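Local coordinates for protein tryptophan synthase alpha chain (PDB 3THA) that probably cleaves indoleglycerol phosphate to indole and glyceraldehyde 3-phosphate, as the alpha subunit of the tryptophan synthase that makes L-tryptophan, at residues 5-10 with 42-47; 91-96 with 106-111. All coordinates share one frame; numbering follows the deposited sequence.

Contact 1: 5-10 with 42-47; sequences VDFRKF and IDILEL
Phe7 and Phe10, in the loop and short 3-10 turn ahead of strand 15-21, lie against Asp43 and Ile44 at the start of the second strand of the TIM barrel. The N-terminal segment sits at the end of the barrel where the strands begin, and Phe7 also touches Val92, Cys118 and Pro201 and meets Phe167 edge-to-face, consistent with the ring helping to close that end of the barrel. Asp43 comes first. The CA atoms of Asp43 and Phe10 are 6.0 Å apart, and Asp43 CB lies 3.3 Å from Phe10 O, a close van der Waals contact. Asp43 OD2 accepts a hydrogen bond from the backbone N of Asn16 on strand 15-21, which ties the start of this strand to its neighbour. Ile44 follows and makes the apolar part of the contact. Its CG1 stands beside the backbone N (chi1 -54°), and the nearly extended second torsion, 158°, carries CD1 to the rim of the Phe7 ring, 3.7 Å from CD1 of Phe7. The other branch, Ile44 CG2, comes up in the plane of the same ring at its edge, 4.0 Å from CE1 of Phe7. Two residues on, Glu46, predicted to be a catalytic proton acceptor, packs among Val17, Tyr19, Met94 and Ile121, deeper in the barrel. The turn facing this strand is braced from within: Phe10 N donates to Phe7 O at 2.9 Å, and on the outer side Lys9 NZ forms a salt bridge with Asp6 OD1, which it approaches from above the carboxylate plane. Val5 lies over the Phe7 ring, its CG1 3.8 Å above one face, offset toward the rim.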
loop_
_atom_site.group_PDB
_atom_site.type_symbol
_atom_site.label_atom_id
_atom_site.label_comp_id
_atom_site.label_asym_id
_atom_site.label_seq_id
_atom_site.Cartn_x
_atom_site.Cartn_y
_atom_site.Cartn_z
ATOM N N VAL B 5 6.804 15.571 -21.512
ATOM C CA VAL B 5 8.132 15.779 -20.933
ATOM C C VAL B 5 9.142 14.719 -21.422
ATOM O O VAL B 5 8.829 13.532 -21.453
ATOM C CB VAL B 5 8.065 15.992 -19.366
ATOM C CG1 VAL B 5 9.195 15.269 -18.607
ATOM C CG2 VAL B 5 8.003 17.518 -19.021
ATOM N N ASP B 6 10.319 15.160 -21.866
ATOM C CA ASP B 6 11.399 14.218 -22.125
ATOM C C ASP B 6 12.245 14.152 -20.867
ATOM O O ASP B 6 12.928 15.114 -20.528
ATOM C CB ASP B 6 12.234 14.625 -23.335
ATOM C CG ASP B 6 13.480 13.750 -23.520
ATOM O OD1 ASP B 6 14.093 13.796 -24.611
ATOM O OD2 ASP B 6 13.870 13.024 -22.580
ATOM N N PHE B 7 12.200 13.011 -20.190
ATOM C CA PHE B 7 12.841 12.892 -18.902
ATOM C C PHE B 7 14.347 12.950 -18.961
ATOM O O PHE B 7 15.001 13.371 -17.996
ATOM C CB PHE B 7 12.413 11.608 -18.195
ATOM C CG PHE B 7 11.283 11.791 -17.242
ATOM C CD1 PHE B 7 11.515 12.155 -15.934
ATOM C CD2 PHE B 7 9.971 11.615 -17.659
ATOM C CE1 PHE B 7 10.435 12.313 -15.040
ATOM C CE2 PHE B 7 8.899 11.769 -16.774
ATOM C CZ PHE B 7 9.122 12.097 -15.477
ATOM N N ARG B 8 14.902 12.514 -20.086
ATOM C CA ARG B 8 16.343 12.521 -20.264
ATOM C C ARG B 8 16.933 13.925 -20.168
ATOM O O ARG B 8 18.194 14.104 -20.131
ATOM C CB ARG B 8 16.698 11.868 -21.591
ATOM C CG ARG B 8 16.916 10.403 -21.445
ATOM C CD ARG B 8 17.940 9.857 -22.447
ATOM N NE ARG B 8 17.981 8.411 -22.285
ATOM C CZ ARG B 8 17.019 7.591 -22.696
ATOM N NH1 ARG B 8 15.931 8.058 -23.318
ATOM N NH2 ARG B 8 17.142 6.299 -22.461
ATOM N N LYS B 9 16.024 14.912 -20.141
ATOM C CA LYS B 9 16.396 16.338 -19.975
ATOM C C LYS B 9 16.576 16.775 -18.517
ATOM O O LYS B 9 16.882 17.941 -18.254
ATOM C CB LYS B 9 15.397 17.259 -20.700
ATOM C CG LYS B 9 15.886 17.691 -22.091
ATOM C CD LYS B 9 14.746 17.863 -23.098
ATOM C CE LYS B 9 15.266 17.595 -24.516
ATOM N NZ LYS B 9 14.375 16.616 -25.235
ATOM N N PHE B 10 16.399 15.836 -17.584
ATOM C CA PHE B 10 16.357 16.146 -16.163
ATOM C C PHE B 10 17.522 15.596 -15.364
ATOM O O PHE B 10 17.590 15.797 -14.156
ATOM C CB PHE B 10 15.021 15.685 -15.569
ATOM C CG PHE B 10 13.891 16.626 -15.864
ATOM C CD1 PHE B 10 13.087 16.437 -16.987
ATOM C CD2 PHE B 10 13.667 17.737 -15.051
ATOM C CE1 PHE B 10 12.053 17.336 -17.285
ATOM C CE2 PHE B 10 12.627 18.631 -15.338
ATOM C CZ PHE B 10 11.816 18.430 -16.460
ATOM N N ILE B 42 18.810 15.626 -5.934
ATOM C CA ILE B 42 17.648 14.925 -6.509
ATOM C C ILE B 42 17.203 15.584 -7.816
ATOM O O ILE B 42 17.002 16.808 -7.869
ATOM C CB ILE B 42 16.482 14.952 -5.523
ATOM C CG1 ILE B 42 16.898 14.245 -4.225
ATOM C CG2 ILE B 42 15.210 14.382 -6.145
ATOM C CD1 ILE B 42 15.981 14.538 -3.046
ATOM N N ASP B 43 17.026 14.765 -8.855
ATOM C CA ASP B 43 16.698 15.237 -10.192
ATOM C C ASP B 43 15.186 15.205 -10.415
ATOM O O ASP B 43 14.634 16.084 -11.092
ATOM C CB ASP B 43 17.378 14.364 -11.243
ATOM C CG ASP B 43 18.890 14.389 -11.137
ATOM O OD1 ASP B 43 19.463 15.487 -10.931
ATOM O OD2 ASP B 43 19.515 13.314 -11.284
ATOM N N ILE B 44 14.525 14.189 -9.860
ATOM C CA ILE B 44 13.095 14.018 -10.015
ATOM C C ILE B 44 12.529 13.672 -8.659
ATOM O O ILE B 44 12.960 12.704 -8.063
ATOM C CB ILE B 44 12.803 12.851 -10.968
ATOM C CG1 ILE B 44 13.539 13.085 -12.260
ATOM C CG2 ILE B 44 11.273 12.627 -11.170
ATOM C CD1 ILE B 44 13.777 11.857 -13.033
ATOM N N LEU B 45 11.550 14.440 -8.194
ATOM C CA LEU B 45 10.888 14.123 -6.955
ATOM C C LEU B 45 9.515 13.543 -7.155
ATOM O O LEU B 45 8.691 14.120 -7.920
ATOM C CB LEU B 45 10.760 15.373 -6.103
ATOM C CG LEU B 45 10.231 15.135 -4.700
ATOM C CD1 LEU B 45 11.278 14.358 -3.903
ATOM C CD2 LEU B 45 9.878 16.494 -4.024
ATOM N N GLU B 46 9.232 12.445 -6.450
ATOM C CA GLU B 46 7.874 11.906 -6.418
ATOM C C GLU B 46 7.127 12.395 -5.177
ATOM O O GLU B 46 7.635 12.342 -4.071
ATOM C CB GLU B 46 7.887 10.375 -6.459
ATOM C CG GLU B 46 8.727 9.789 -7.616
ATOM C CD GLU B 46 8.868 8.262 -7.555
ATOM O OE1 GLU B 46 8.568 7.687 -6.501
ATOM O OE2 GLU B 46 9.318 7.646 -8.551
ATOM N N LEU B 47 5.908 12.859 -5.367
ATOM C CA LEU B 47 5.206 13.511 -4.296
ATOM C C LEU B 47 4.036 12.624 -3.897
ATOM O O LEU B 47 3.028 12.567 -4.614
ATOM C CB LEU B 47 4.690 14.882 -4.751
ATOM C CG LEU B 47 5.619 15.940 -5.359
ATOM C CD1 LEU B 47 4.800 17.169 -5.745
ATOM C CD2 LEU B 47 6.651 16.320 -4.357
#

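Contact 2: 91-96 with 106-111; sequences LVFMVY and EKFVKK
Segment 91-96, the end of strand 90-94 and the loop after it, and helical segment 106-111 lie well apart as backbones, with the CA atoms of Phe93 and Val109 10.3 Å from each other, and the gap is bridged by Phe93 of the strand and Val95 just after its end, meeting Phe108 on the helix. The pairing belongs to a beta-alpha-beta crossover of the TIM barrel: the chain leaves strand 90-94, runs through helices 97-103 and 105-114, and returns as the neighbouring parallel strand 117-121. Phe108 has CG anti to its backbone N (chi1 -171°), which sends the ring off the helix with CZ leading. CZ comes 3.8 Å from CD2 of Phe93. The two rings are inclined at 36°, with centroids 5.6 Å apart, an oblique meeting. Val95 adds its CG2 branch, 4.4 Å from CZ of Phe108. Leu99 and Ile100 of helix 97-103 and Ile75 also touch Phe108, while Phe79 and Leu82 of helix 75-83 pack on Phe93. With no hydrogen bond or charge pair between the segments, hydrophobic burial and the fit of ring against ring hold helix to strand.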
loop_
_atom_site.group_PDB
_atom_site.type_symbol
_atom_site.label_atom_id
_atom_site.label_comp_id
_atom_site.label_asym_id
_atom_site.label_seq_id
_atom_site.Cartn_x
_atom_site.Cartn_y
_atom_site.Cartn_z
ATOM N N LEU B 91 8.638 17.269 -11.028
ATOM C CA LEU B 91 7.659 16.890 -10.028
ATOM C C LEU B 91 6.676 15.827 -10.567
ATOM O O LEU B 91 6.056 15.999 -11.620
ATOM C CB LEU B 91 6.931 18.135 -9.536
ATOM C CG LEU B 91 7.850 19.205 -8.920
ATOM C CD1 LEU B 91 7.073 20.443 -8.519
ATOM C CD2 LEU B 91 8.660 18.637 -7.709
ATOM N N VAL B 92 6.574 14.720 -9.839
ATOM C CA VAL B 92 5.766 13.582 -10.227
ATOM C C VAL B 92 4.845 13.191 -9.049
ATOM O O VAL B 92 5.320 12.932 -7.942
ATOM C CB VAL B 92 6.674 12.372 -10.611
ATOM C CG1 VAL B 92 5.866 11.080 -10.723
ATOM C CG2 VAL B 92 7.351 12.642 -11.943
ATOM N N PHE B 93 3.531 13.178 -9.279
ATOM C CA PHE B 93 2.624 12.642 -8.291
ATOM C C PHE B 93 2.737 11.140 -8.198
ATOM O O PHE B 93 2.855 10.441 -9.198
ATOM C CB PHE B 93 1.187 13.003 -8.596
ATOM C CG PHE B 93 0.772 14.322 -8.058
ATOM C CD1 PHE B 93 1.175 14.734 -6.792
ATOM C CD2 PHE B 93 -0.037 15.150 -8.805
ATOM C CE1 PHE B 93 0.788 15.963 -6.282
ATOM C CE2 PHE B 93 -0.424 16.409 -8.314
ATOM C CZ PHE B 93 -0.022 16.802 -7.055
HETATM N N MSE B 94 2.710 10.638 -6.981
HETATM C CA MSE B 94 2.452 9.245 -6.747
HETATM C C MSE B 94 1.312 9.262 -5.743
HETATM O O MSE B 94 1.501 9.627 -4.613
HETATM C CB MSE B 94 3.701 8.553 -6.233
HETATM C CG MSE B 94 3.530 7.162 -5.751
HETATM SE SE MSE B 94 5.283 6.335 -5.989
HETATM C CE MSE B 94 5.029 4.719 -5.051
ATOM N N VAL B 95 0.115 8.929 -6.202
ATOM C CA VAL B 95 -1.080 8.878 -5.379
ATOM C C VAL B 95 -1.867 7.623 -5.732
ATOM O O VAL B 95 -1.742 7.094 -6.812
ATOM C CB VAL B 95 -2.023 10.113 -5.665
ATOM C CG1 VAL B 95 -1.406 11.400 -5.173
ATOM C CG2 VAL B 95 -2.338 10.228 -7.129
ATOM N N TYR B 96 -2.698 7.169 -4.818
ATOM C CA TYR B 96 -3.660 6.154 -5.148
ATOM C C TYR B 96 -4.788 6.771 -5.908
ATOM O O TYR B 96 -5.019 7.985 -5.807
ATOM C CB TYR B 96 -4.206 5.571 -3.905
ATOM C CG TYR B 96 -3.235 4.692 -3.206
ATOM C CD1 TYR B 96 -3.029 3.417 -3.653
ATOM C CD2 TYR B 96 -2.519 5.135 -2.092
ATOM C CE1 TYR B 96 -2.193 2.580 -3.019
ATOM C CE2 TYR B 96 -1.647 4.281 -1.442
ATOM C CZ TYR B 96 -1.506 2.988 -1.922
ATOM O OH TYR B 96 -0.674 2.054 -1.341
ATOM N N GLU B 106 -10.506 14.467 -14.954
ATOM C CA GLU B 106 -10.142 15.628 -15.726
ATOM C C GLU B 106 -9.650 16.780 -14.837
ATOM O O GLU B 106 -8.535 17.282 -15.040
ATOM C CB GLU B 106 -11.344 16.045 -16.593
ATOM C CG GLU B 106 -11.197 17.345 -17.291
ATOM C CD GLU B 106 -11.987 17.367 -18.578
ATOM O OE1 GLU B 106 -13.200 17.723 -18.546
ATOM O OE2 GLU B 106 -11.380 17.029 -19.625
ATOM N N LYS B 107 -10.469 17.206 -13.869
ATOM C CA LYS B 107 -10.094 18.319 -12.986
ATOM C C LYS B 107 -8.669 18.137 -12.398
ATOM O O LYS B 107 -7.850 19.071 -12.356
ATOM C CB LYS B 107 -11.123 18.469 -11.837
ATOM C CG LYS B 107 -12.252 19.472 -12.045
ATOM C CD LYS B 107 -13.285 19.032 -13.101
ATOM C CE LYS B 107 -14.237 20.197 -13.505
ATOM N NZ LYS B 107 -15.121 19.887 -14.692
ATOM N N PHE B 108 -8.407 16.915 -11.928
ATOM C CA PHE B 108 -7.126 16.554 -11.323
ATOM C C PHE B 108 -5.923 16.744 -12.265
ATOM O O PHE B 108 -4.890 17.355 -11.893
ATOM C CB PHE B 108 -7.163 15.097 -10.847
ATOM C CG PHE B 108 -5.976 14.725 -10.036
ATOM C CD1 PHE B 108 -4.914 14.061 -10.616
ATOM C CD2 PHE B 108 -5.881 15.121 -8.681
ATOM C CE1 PHE B 108 -3.792 13.746 -9.859
ATOM C CE2 PHE B 108 -4.774 14.806 -7.933
ATOM C CZ PHE B 108 -3.719 14.124 -8.520
ATOM N N VAL B 109 -6.061 16.185 -13.460
ATOM C CA VAL B 109 -4.964 16.087 -14.397
ATOM C C VAL B 109 -4.591 17.456 -14.909
ATOM O O VAL B 109 -3.420 17.781 -14.964
ATOM C CB VAL B 109 -5.272 15.116 -15.578
ATOM C CG1 VAL B 109 -4.078 15.029 -16.537
ATOM C CG2 VAL B 109 -5.617 13.737 -15.058
ATOM N N LYS B 110 -5.591 18.253 -15.272
ATOM C CA LYS B 110 -5.382 19.632 -15.698
ATOM C C LYS B 110 -4.688 20.428 -14.587
ATOM O O LYS B 110 -3.692 21.109 -14.825
ATOM C CB LYS B 110 -6.730 20.260 -16.068
ATOM C CG LYS B 110 -6.720 21.775 -16.216
ATOM C CD LYS B 110 -7.990 22.208 -16.932
ATOM C CE LYS B 110 -8.161 23.722 -16.974
ATOM N NZ LYS B 110 -9.046 24.122 -18.132
ATOM N N LYS B 111 -5.220 20.333 -13.373
ATOM C CA LYS B 111 -4.602 21.007 -12.247
ATOM C C LYS B 111 -3.139 20.632 -12.071
ATOM O O LYS B 111 -2.269 21.513 -12.025
ATOM C CB LYS B 111 -5.380 20.761 -10.964
ATOM C CG LYS B 111 -5.906 22.048 -10.384
ATOM C CD LYS B 111 -4.787 22.676 -9.590
ATOM C CE LYS B 111 -5.296 23.595 -8.490
ATOM N NZ LYS B 111 -5.925 24.859 -9.002
#

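Contacts 1 and 2 use neighbouring strands, 44-48 and 90-94, which are joined directly by probable backbone hydrogen bonds, Leu45 O to Val92 N at 2.9 Å and Leu47 N to Val92 O at 2.6 Å. Their centres are 15 Å apart, and they work on different sides of the barrel wall: 5-10 with 42-47 packs into its interior, whereas 91-96 with 106-111 holds a helix to its outside. Glu46, one of the two predicted proton acceptors, faces inward, its OE1 lying 3.6 Å from SE of Met94, a selenomethionine on strand 90-94. Phe93, pointing outward, keeps its side chain about 8 Å from that of Glu46, nearest atom to nearest atom.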